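Local structure of putative c-1-tetrahydrofolate synthase, cytoplasmic (Leishmania major, 4A26) at residues A41-Q47 and F70-E76; V87-D93 and K117-K122. The protein probably catalyses the NAD(P)-dependent oxidation of N5,N10-methylenetetrahydrofolate and the hydrolysis of the resulting methenyl form, working as a homodimer in one-carbon metabolism. All blocks are in the same frame, centred on the assembly; numbering follows the deposited sequence.

Interaction 1. Residues A41-Q47 and F70-E76; sequences ASIIVGQ and FNVELPE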
ATOM      1  N   ALA A  41      -6.599  23.033  -9.892  1.00 29.06           N
ATOM      2  CA  ALA A  41      -5.908  23.266 -11.146  1.00 29.36           C
ATOM      3  C   ALA A  41      -5.840  21.978 -11.946  1.00 29.43           C
ATOM      4  O   ALA A  41      -5.674  20.900 -11.381  1.00 29.36           O
ATOM      5  CB  ALA A  41      -4.510  23.792 -10.885  1.00 29.68           C
ATOM      6  N   SER A  42      -5.977  22.094 -13.262  1.00 29.91           N
ATOM      7  CA  SER A  42      -5.806  20.953 -14.153  1.00 30.30           C
ATOM      8  C   SER A  42      -4.868  21.309 -15.297  1.00 30.90           C
ATOM      9  O   SER A  42      -4.783  22.470 -15.701  1.00 31.02           O
ATOM     10  CB  SER A  42      -7.155  20.479 -14.704  1.00 30.47           C
ATOM     11  OG  SER A  42      -7.797  21.505 -15.432  1.00 30.74           O
ATOM     12  N   ILE A  43      -4.158  20.303 -15.798  1.00 31.35           N
ATOM     13  CA  ILE A  43      -3.357  20.446 -17.001  1.00 32.26           C
ATOM     14  C   ILE A  43      -3.849  19.430 -18.023  1.00 33.22           C
ATOM     15  O   ILE A  43      -3.933  18.241 -17.733  1.00 33.47           O
ATOM     16  CB  ILE A  43      -1.853  20.236 -16.724  1.00 32.53           C
ATOM     17  CG1 ILE A  43      -1.339  21.284 -15.737  1.00 32.31           C
ATOM     18  CG2 ILE A  43      -1.062  20.343 -18.010  1.00 33.34           C
ATOM     19  CD1 ILE A  43       0.097  21.071 -15.303  1.00 32.81           C
ATOM     20  N   ILE A  44      -4.203  19.916 -19.207  1.00 34.17           N
ATOM     21  CA  ILE A  44      -4.578  19.059 -20.322  1.00 35.60           C
ATOM     22  C   ILE A  44      -3.666  19.401 -21.495  1.00 36.80           C
ATOM     23  O   ILE A  44      -3.377  20.575 -21.745  1.00 36.41           O
ATOM     24  CB  ILE A  44      -6.071  19.223 -20.709  1.00 35.96           C
ATOM     25  CG1 ILE A  44      -6.476  18.182 -21.756  1.00 37.79           C
ATOM     26  CG2 ILE A  44      -6.355  20.627 -21.229  1.00 36.18           C
ATOM     27  CD1 ILE A  44      -7.919  18.301 -22.203  1.00 38.94           C
ATOM     28  N   VAL A  45      -3.199  18.364 -22.188  1.00 38.33           N
ATOM     29  CA  VAL A  45      -2.270  18.512 -23.302  1.00 39.65           C
ATOM     30  C   VAL A  45      -2.931  17.991 -24.571  1.00 41.69           C
ATOM     31  O   VAL A  45      -3.496  16.895 -24.590  1.00 42.24           O
ATOM     32  CB  VAL A  45      -0.959  17.754 -23.034  1.00 40.04           C
ATOM     33  CG1 VAL A  45      -0.035  17.820 -24.249  1.00 41.46           C
ATOM     34  CG2 VAL A  45      -0.272  18.320 -21.802  1.00 38.24           C
ATOM     35  N   GLY A  46      -2.858  18.785 -25.631  1.00 43.11           N
ATOM     36  CA  GLY A  46      -3.586  18.487 -26.856  1.00 45.39           C
ATOM     37  C   GLY A  46      -5.046  18.876 -26.725  1.00 45.64           C
ATOM     38  O   GLY A  46      -5.403  19.690 -25.874  1.00 44.16           O
ATOM     39  N   GLN A  47      -5.889  18.288 -27.569  1.00 48.05           N
ATOM     40  CA  GLN A  47      -7.278  18.728 -27.715  1.00 49.01           C
ATOM     41  C   GLN A  47      -8.259  17.557 -27.869  1.00 50.72           C
ATOM     42  O   GLN A  47      -9.234  17.649 -28.617  1.00 52.26           O
ATOM     43  CB  GLN A  47      -7.386  19.685 -28.915  1.00 50.37           C
ATOM     44  CG  GLN A  47      -6.761  21.068 -28.691  1.00 49.11           C
ATOM     45  CD  GLN A  47      -7.726  22.056 -28.054  1.00 48.89           C
ATOM     46  OE1 GLN A  47      -8.683  22.504 -28.693  1.00 50.73           O
ATOM     47  NE2 GLN A  47      -7.476  22.409 -26.794  1.00 47.23           N
ATOM     48  N   PHE A  70      -8.500  26.476 -12.223  1.00 32.71           N
ATOM     49  CA  PHE A  70      -7.323  26.820 -13.010  1.00 32.95           C
ATOM     50  C   PHE A  70      -7.078  25.796 -14.105  1.00 32.88           C
ATOM     51  O   PHE A  70      -6.505  24.738 -13.856  1.00 32.41           O
ATOM     52  CB  PHE A  70      -6.095  26.938 -12.109  1.00 32.75           C
ATOM     53  CG  PHE A  70      -6.181  28.062 -11.123  1.00 33.42           C
ATOM     54  CD1 PHE A  70      -5.812  29.350 -11.483  1.00 34.37           C
ATOM     55  CD2 PHE A  70      -6.642  27.835  -9.833  1.00 33.69           C
ATOM     56  CE1 PHE A  70      -5.897  30.391 -10.572  1.00 34.89           C
ATOM     57  CE2 PHE A  70      -6.728  28.868  -8.918  1.00 34.30           C
ATOM     58  CZ  PHE A  70      -6.357  30.148  -9.288  1.00 35.06           C
ATOM     59  N   ASN A  71      -7.521  26.114 -15.319  1.00 33.55           N
ATOM     60  CA  ASN A  71      -7.291  25.243 -16.465  1.00 33.83           C
ATOM     61  C   ASN A  71      -6.101  25.732 -17.276  1.00 33.82           C
ATOM     62  O   ASN A  71      -6.091  26.872 -17.755  1.00 34.53           O
ATOM     63  CB  ASN A  71      -8.535  25.158 -17.355  1.00 34.72           C
ATOM     64  CG  ASN A  71      -8.408  24.083 -18.439  1.00 36.38           C
ATOM     65  OD1 ASN A  71      -7.731  23.061 -18.251  1.00 37.73           O
ATOM     66  ND2 ASN A  71      -9.060  24.311 -19.580  1.00 37.76           N
ATOM     67  N   VAL A  72      -5.098  24.868 -17.404  1.00 33.13           N
ATOM     68  CA  VAL A  72      -3.947  25.112 -18.258  1.00 33.14           C
ATOM     69  C   VAL A  72      -4.058  24.189 -19.466  1.00 33.61           C
ATOM     70  O   VAL A  72      -4.087  22.967 -19.308  1.00 33.55           O
ATOM     71  CB  VAL A  72      -2.637  24.818 -17.511  1.00 32.82           C
ATOM     72  CG1 VAL A  72      -1.442  25.013 -18.426  1.00 33.22           C
ATOM     73  CG2 VAL A  72      -2.518  25.701 -16.275  1.00 32.35           C
ATOM     74  N   GLU A  73      -4.137  24.768 -20.664  1.00 34.06           N
ATOM     75  CA  GLU A  73      -4.252  23.986 -21.898  1.00 34.86           C
ATOM     76  C   GLU A  73      -3.002  24.124 -22.761  1.00 35.20           C
ATOM     77  O   GLU A  73      -2.783  25.159 -23.384  1.00 35.51           O
ATOM     78  CB  GLU A  73      -5.488  24.407 -22.694  1.00 35.72           C
ATOM     79  CG  GLU A  73      -6.790  24.334 -21.900  1.00 35.52           C
ATOM     80  CD  GLU A  73      -8.025  24.529 -22.758  1.00 36.67           C
ATOM     81  OE1 GLU A  73      -7.964  24.216 -23.966  1.00 38.37           O
ATOM     82  OE2 GLU A  73      -9.059  24.986 -22.222  1.00 36.06           O
ATOM     83  N   LEU A  74      -2.188  23.069 -22.784  1.00 35.29           N
ATOM     84  CA  LEU A  74      -0.943  23.054 -23.550  1.00 35.91           C
ATOM     85  C   LEU A  74      -1.153  22.388 -24.911  1.00 37.48           C
ATOM     86  O   LEU A  74      -2.006  21.505 -25.042  1.00 37.93           O
ATOM     87  CB  LEU A  74       0.151  22.314 -22.776  1.00 35.53           C
ATOM     88  CG  LEU A  74       0.506  22.863 -21.391  1.00 33.95           C
ATOM     89  CD1 LEU A  74       1.512  21.953 -20.711  1.00 33.51           C
ATOM     90  CD2 LEU A  74       1.041  24.288 -21.475  1.00 33.19           C
ATOM     91  N   PRO A  75      -0.379  22.807 -25.933  1.00 38.45           N
ATOM     92  CA  PRO A  75      -0.477  22.173 -27.249  1.00 40.22           C
ATOM     93  C   PRO A  75      -0.189  20.670 -27.235  1.00 41.22           C
ATOM     94  O   PRO A  75       0.413  20.152 -26.292  1.00 40.58           O
ATOM     95  CB  PRO A  75       0.579  22.913 -28.075  1.00 40.84           C
ATOM     96  CG  PRO A  75       0.714  24.223 -27.422  1.00 39.49           C
ATOM     97  CD  PRO A  75       0.529  23.968 -25.961  1.00 38.09           C
ATOM     98  N   GLU A  76      -0.618  19.984 -28.287  1.00 43.21           N
ATOM     99  CA  GLU A  76      -0.500  18.529 -28.369  1.00 44.61           C
ATOM    100  C   GLU A  76       0.944  18.063 -28.571  1.00 45.48           C
ATOM    101  O   GLU A  76       1.301  16.961 -28.157  1.00 45.90           O
ATOM    102  CB  GLU A  76      -1.374  18.002 -29.513  1.00 46.70           C
ATOM    103  CG  GLU A  76      -1.661  16.508 -29.464  1.00 48.29           C
ATOM    104  CD  GLU A  76      -2.992  16.167 -30.102  1.00 50.40           C
ATOM    105  OE1 GLU A  76      -4.036  16.359 -29.435  1.00 49.16           O
ATOM    106  OE2 GLU A  76      -2.994  15.732 -31.277  1.00 52.87           O
TER

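Interaction 2. Residues V87-D93 and K117-K122; sequences VEKLNND and KIHPHK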
ATOM      1  N   VAL A  87       3.689  22.523 -14.642  1.00 33.97           N
ATOM      2  CA  VAL A  87       3.360  21.788 -13.421  1.00 33.89           C
ATOM      3  C   VAL A  87       4.045  22.447 -12.225  1.00 34.42           C
ATOM      4  O   VAL A  87       3.427  22.623 -11.174  1.00 34.00           O
ATOM      5  CB  VAL A  87       3.757  20.292 -13.506  1.00 34.60           C
ATOM      6  CG1 VAL A  87       3.447  19.581 -12.196  1.00 34.27           C
ATOM      7  CG2 VAL A  87       3.040  19.607 -14.659  1.00 34.28           C
ATOM      8  N   GLU A  88       5.311  22.824 -12.397  1.00 35.62           N
ATOM      9  CA  GLU A  88       6.067  23.518 -11.348  1.00 36.56           C
ATOM     10  C   GLU A  88       5.463  24.890 -11.026  1.00 36.03           C
ATOM     11  O   GLU A  88       5.438  25.302  -9.865  1.00 36.39           O
ATOM     12  CB  GLU A  88       7.540  23.674 -11.753  1.00 37.97           C
ATOM     13  CG  GLU A  88       8.462  24.188 -10.637  1.00 39.59           C
ATOM     14  CD  GLU A  88       8.581  23.227  -9.455  1.00 40.86           C
ATOM     15  OE1 GLU A  88       8.339  22.010  -9.626  1.00 40.59           O
ATOM     16  OE2 GLU A  88       8.934  23.692  -8.350  1.00 42.21           O
ATOM     17  N   LYS A  89       4.985  25.596 -12.048  1.00 35.35           N
ATOM     18  CA  LYS A  89       4.327  26.883 -11.835  1.00 35.15           C
ATOM     19  C   LYS A  89       3.123  26.712 -10.907  1.00 34.40           C
ATOM     20  O   LYS A  89       2.922  27.505  -9.985  1.00 34.77           O
ATOM     21  CB  LYS A  89       3.886  27.502 -13.165  1.00 34.75           C
ATOM     22  N   LEU A  90       2.338  25.666 -11.152  1.00 33.58           N
ATOM     23  CA  LEU A  90       1.180  25.354 -10.312  1.00 32.80           C
ATOM     24  C   LEU A  90       1.600  24.918  -8.907  1.00 33.29           C
ATOM     25  O   LEU A  90       0.922  25.253  -7.939  1.00 33.15           O
ATOM     26  CB  LEU A  90       0.293  24.284 -10.970  1.00 31.95           C
ATOM     27  CG  LEU A  90      -0.345  24.677 -12.311  1.00 31.10           C
ATOM     28  CD1 LEU A  90      -0.977  23.472 -12.996  1.00 30.42           C
ATOM     29  CD2 LEU A  90      -1.361  25.788 -12.130  1.00 29.88           C
ATOM     30  N   ASN A  91       2.713  24.188  -8.792  1.00 34.11           N
ATOM     31  CA  ASN A  91       3.254  23.827  -7.478  1.00 35.11           C
ATOM     32  C   ASN A  91       3.514  25.074  -6.645  1.00 36.00           C
ATOM     33  O   ASN A  91       3.136  25.136  -5.479  1.00 36.22           O
ATOM     34  CB  ASN A  91       4.561  23.028  -7.596  1.00 36.28           C
ATOM     35  CG  ASN A  91       4.344  21.584  -8.014  1.00 36.14           C
ATOM     36  OD1 ASN A  91       3.326  20.971  -7.697  1.00 35.69           O
ATOM     37  ND2 ASN A  91       5.328  21.024  -8.712  1.00 37.41           N
ATOM     38  N   ASN A  92       4.144  26.068  -7.267  1.00 36.74           N
ATOM     39  CA  ASN A  92       4.510  27.315  -6.594  1.00 38.02           C
ATOM     40  C   ASN A  92       3.421  28.397  -6.646  1.00 37.68           C
ATOM     41  O   ASN A  92       3.687  29.553  -6.307  1.00 38.72           O
ATOM     42  CB  ASN A  92       5.812  27.867  -7.191  1.00 39.09           C
ATOM     43  CG  ASN A  92       6.970  26.892  -7.065  1.00 40.02           C
ATOM     44  OD1 ASN A  92       7.285  26.423  -5.971  1.00 41.44           O
ATOM     45  ND2 ASN A  92       7.611  26.583  -8.186  1.00 39.74           N
ATOM     46  N   ASP A  93       2.211  28.023  -7.067  1.00 36.54           N
ATOM     47  CA  ASP A  93       1.066  28.937  -7.098  1.00 36.37           C
ATOM     48  C   ASP A  93       0.201  28.713  -5.850  1.00 36.51           C
ATOM     49  O   ASP A  93      -0.497  27.703  -5.753  1.00 35.62           O
ATOM     50  CB  ASP A  93       0.242  28.703  -8.371  1.00 35.33           C
ATOM     51  CG  ASP A  93      -0.853  29.743  -8.576  1.00 35.27           C
ATOM     52  OD1 ASP A  93      -1.149  30.525  -7.652  1.00 36.20           O
ATOM     53  OD2 ASP A  93      -1.422  29.780  -9.683  1.00 35.72           O
ATOM     54  N   LYS A 117       6.577  15.401 -10.816  1.00 43.50           N
ATOM     55  CA  LYS A 117       6.806  16.840 -10.625  1.00 42.77           C
ATOM     56  C   LYS A 117       5.826  17.483  -9.651  1.00 41.12           C
ATOM     57  O   LYS A 117       6.167  18.470  -8.999  1.00 41.21           O
ATOM     58  CB  LYS A 117       6.725  17.598 -11.960  1.00 42.24           C
ATOM     59  CG  LYS A 117       8.055  17.783 -12.655  1.00 44.33           C
ATOM     60  CD  LYS A 117       8.832  18.985 -12.116  1.00 45.45           C
ATOM     61  CE  LYS A 117      10.246  19.035 -12.698  1.00 47.76           C
ATOM     62  NZ  LYS A 117      11.040  20.211 -12.227  1.00 48.64           N
ATOM     63  N   ILE A 118       4.610  16.948  -9.571  1.00 39.67           N
ATOM     64  CA  ILE A 118       3.601  17.508  -8.676  1.00 38.28           C
ATOM     65  C   ILE A 118       4.078  17.369  -7.235  1.00 38.82           C
ATOM     66  O   ILE A 118       4.616  16.332  -6.851  1.00 39.83           O
ATOM     67  CB  ILE A 118       2.225  16.816  -8.826  1.00 37.23           C
ATOM     68  CG1 ILE A 118       1.653  17.039 -10.231  1.00 36.66           C
ATOM     69  CG2 ILE A 118       1.243  17.349  -7.786  1.00 35.98           C
ATOM     70  CD1 ILE A 118       0.487  16.125 -10.569  1.00 35.64           C
ATOM     71  N   HIS A 119       3.894  18.427  -6.454  1.00 38.23           N
ATOM     72  CA  HIS A 119       4.245  18.405  -5.047  1.00 39.03           C
ATOM     73  C   HIS A 119       3.272  17.492  -4.299  1.00 38.43           C
ATOM     74  O   HIS A 119       2.060  17.580  -4.506  1.00 37.03           O
ATOM     75  CB  HIS A 119       4.233  19.820  -4.467  1.00 38.99           C
ATOM     76  CG  HIS A 119       5.509  20.568  -4.692  1.00 40.42           C
ATOM     77  ND1 HIS A 119       5.988  21.510  -3.809  1.00 41.66           N
ATOM     78  CD2 HIS A 119       6.423  20.491  -5.690  1.00 41.38           C
ATOM     79  CE1 HIS A 119       7.132  21.992  -4.259  1.00 43.15           C
ATOM     80  NE2 HIS A 119       7.418  21.391  -5.399  1.00 42.77           N
ATOM     81  N   PRO A 120       3.798  16.597  -3.441  1.00 39.58           N
ATOM     82  CA  PRO A 120       2.971  15.644  -2.692  1.00 39.11           C
ATOM     83  C   PRO A 120       1.721  16.246  -2.059  1.00 37.74           C
ATOM     84  O   PRO A 120       0.678  15.586  -2.030  1.00 36.80           O
ATOM     85  CB  PRO A 120       3.921  15.149  -1.602  1.00 41.05           C
ATOM     86  CG  PRO A 120       5.260  15.228  -2.223  1.00 42.64           C
ATOM     87  CD  PRO A 120       5.235  16.402  -3.162  1.00 41.53           C
ATOM     88  N   HIS A 121       1.826  17.482  -1.569  1.00 37.74           N
ATOM     89  CA  HIS A 121       0.723  18.141  -0.865  1.00 36.86           C
ATOM     90  C   HIS A 121      -0.314  18.800  -1.789  1.00 35.19           C
ATOM     91  O   HIS A 121      -1.303  19.348  -1.305  1.00 34.60           O
ATOM     92  CB  HIS A 121       1.260  19.151   0.172  1.00 38.07           C
ATOM     93  CG  HIS A 121       1.803  20.421  -0.421  1.00 38.61           C
ATOM     94  ND1 HIS A 121       3.135  20.590  -0.735  1.00 39.63           N
ATOM     95  CD2 HIS A 121       1.193  21.590  -0.734  1.00 37.57           C
ATOM     96  CE1 HIS A 121       3.319  21.802  -1.227  1.00 39.44           C
ATOM     97  NE2 HIS A 121       2.158  22.430  -1.235  1.00 38.16           N
ATOM     98  N   LYS A 122      -0.103  18.735  -3.104  1.00 34.66           N
ATOM     99  CA  LYS A 122      -1.093  19.218  -4.077  1.00 33.46           C
ATOM    100  C   LYS A 122      -1.587  18.107  -5.013  1.00 33.10           C
ATOM    101  O   LYS A 122      -2.286  18.377  -5.993  1.00 32.36           O
ATOM    102  CB  LYS A 122      -0.511  20.373  -4.899  1.00 33.47           C
ATOM    103  CG  LYS A 122      -0.118  21.580  -4.073  1.00 33.86           C
ATOM    104  CD  LYS A 122       0.213  22.775  -4.948  1.00 33.58           C
ATOM    105  CE  LYS A 122       0.453  24.026  -4.115  1.00 34.11           C
ATOM    106  NZ  LYS A 122       0.608  25.248  -4.951  1.00 33.79           N
TER
HETATM  107  O   HOH W   1       8.544  19.263  -8.113  1.00 24.42           O

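Interaction 1. Residues A41-Q47 and F70-E76
S42 and I44 are each held through both their N-H and C=O by the neighbouring strand F70-L74, the pattern of a parallel pair. S42 N donates to F70 O (2.8 Å) and V72 N to S42 O (3.0 Å); I44 repeats this with V72 O and L74 N, and the four N-H...O angles of 160-171° show how regular the pairing is. The segment axes lie 4.7 Å apart and their directions differ by 15°. The face of A41, I43 and V45 is apolar and buried on the 41-45 side: A41 CB meets F70 CB at 3.7 Å, and I43 CG2 lies 4.1 Å from L74 CD1. The other face begins buried at S42 OG, whose firmer partner is H59, continues with I44 CG2 against E73 CG (3.8 Å), and opens to solvent toward E73 and Q47, where Q47 NE2 reaches E73 OE1 in a weak bond (3.4 Å), amide and carboxylate nearly coplanar. Past the strand ends, Q47 N donates to E76 OE1 at 3.3 Å. The two strands and helix 49-64 form a beta-alpha-beta unit. That helix covers S42 and I44, helix 80-91 packs on I43 and L74, and strand 98-101 pairs with the other edge of 39-45.

Interaction 2. Residues V87-D93 and K117-K122
N91 and K122 carry this contact, and their torsions set the geometry. With chi1 at -76°, N91 CG stands beside its own backbone N and opposite the carbonyl carbon, which turns the amide to the backbone of K117-H119. An extended chain beyond CG carries the K122 ammonium to the carbonyls that end helix 80-91. The N91 amide uses both ends: ND2 donates to K117 O (2.7 Å), and OD1 accepts from H119 N (2.9 Å, N-H...O 162°), with the donor well above the carbonyl plane. ND2 also donates to E88 OE1, which lies in the amide's own plane but is met from above its carboxylate plane; these three bonds together help fix the amide's rotation. The H119 ring lies against the same side chain: N91 CB is 3.9 Å from the ring centroid and 19° off its normal, a CH-pi contact. A water donates to both E88 OE1 and K117 O.

The loop between helices 111-116 and 129-136 thus docks on the C-terminal turn of helix 80-91, in the catalytic domain of the dehydrogenase/cyclohydrolase family. There K122 NZ sits among four carbonyl oxygens, bonded to L90 O (3.0 Å), N91 O (2.6 Å) and C96 O, with D93 O a weak further partner. Carbonyls at a helix C terminus carry partial negative charge, which would probably stabilise the ammonium. At the other end of the contact, V87 CG1 packs on I118 CG1 at 3.7 Å, while I99 of strand 98-101 touches L90, N91, I118 and K122.

Overall arrangement
After strand 7-8 and helix 11-32 the chain enters strand 39-45, and interaction 1 closes the loop through helix 49-64 when strand 68-74 returns alongside it. Helix 80-91 then follows, and interaction 2 closes a second loop, through strand 98-101 and helix 111-116, when residues 117-122 return to the C-terminal half of helix 80-91. The two closures are in series, neither nesting nor crossing, yet they meet in space: their centres are about 15 Å apart, and I43 CD1 packs on V87 CG2 (3.3 Å) and on L90 CD1 (3.5 Å). Helix 80-91 thus lies against the sheet of interaction 1 while receiving the 117-122 loop, joining the two within the catalytic domain.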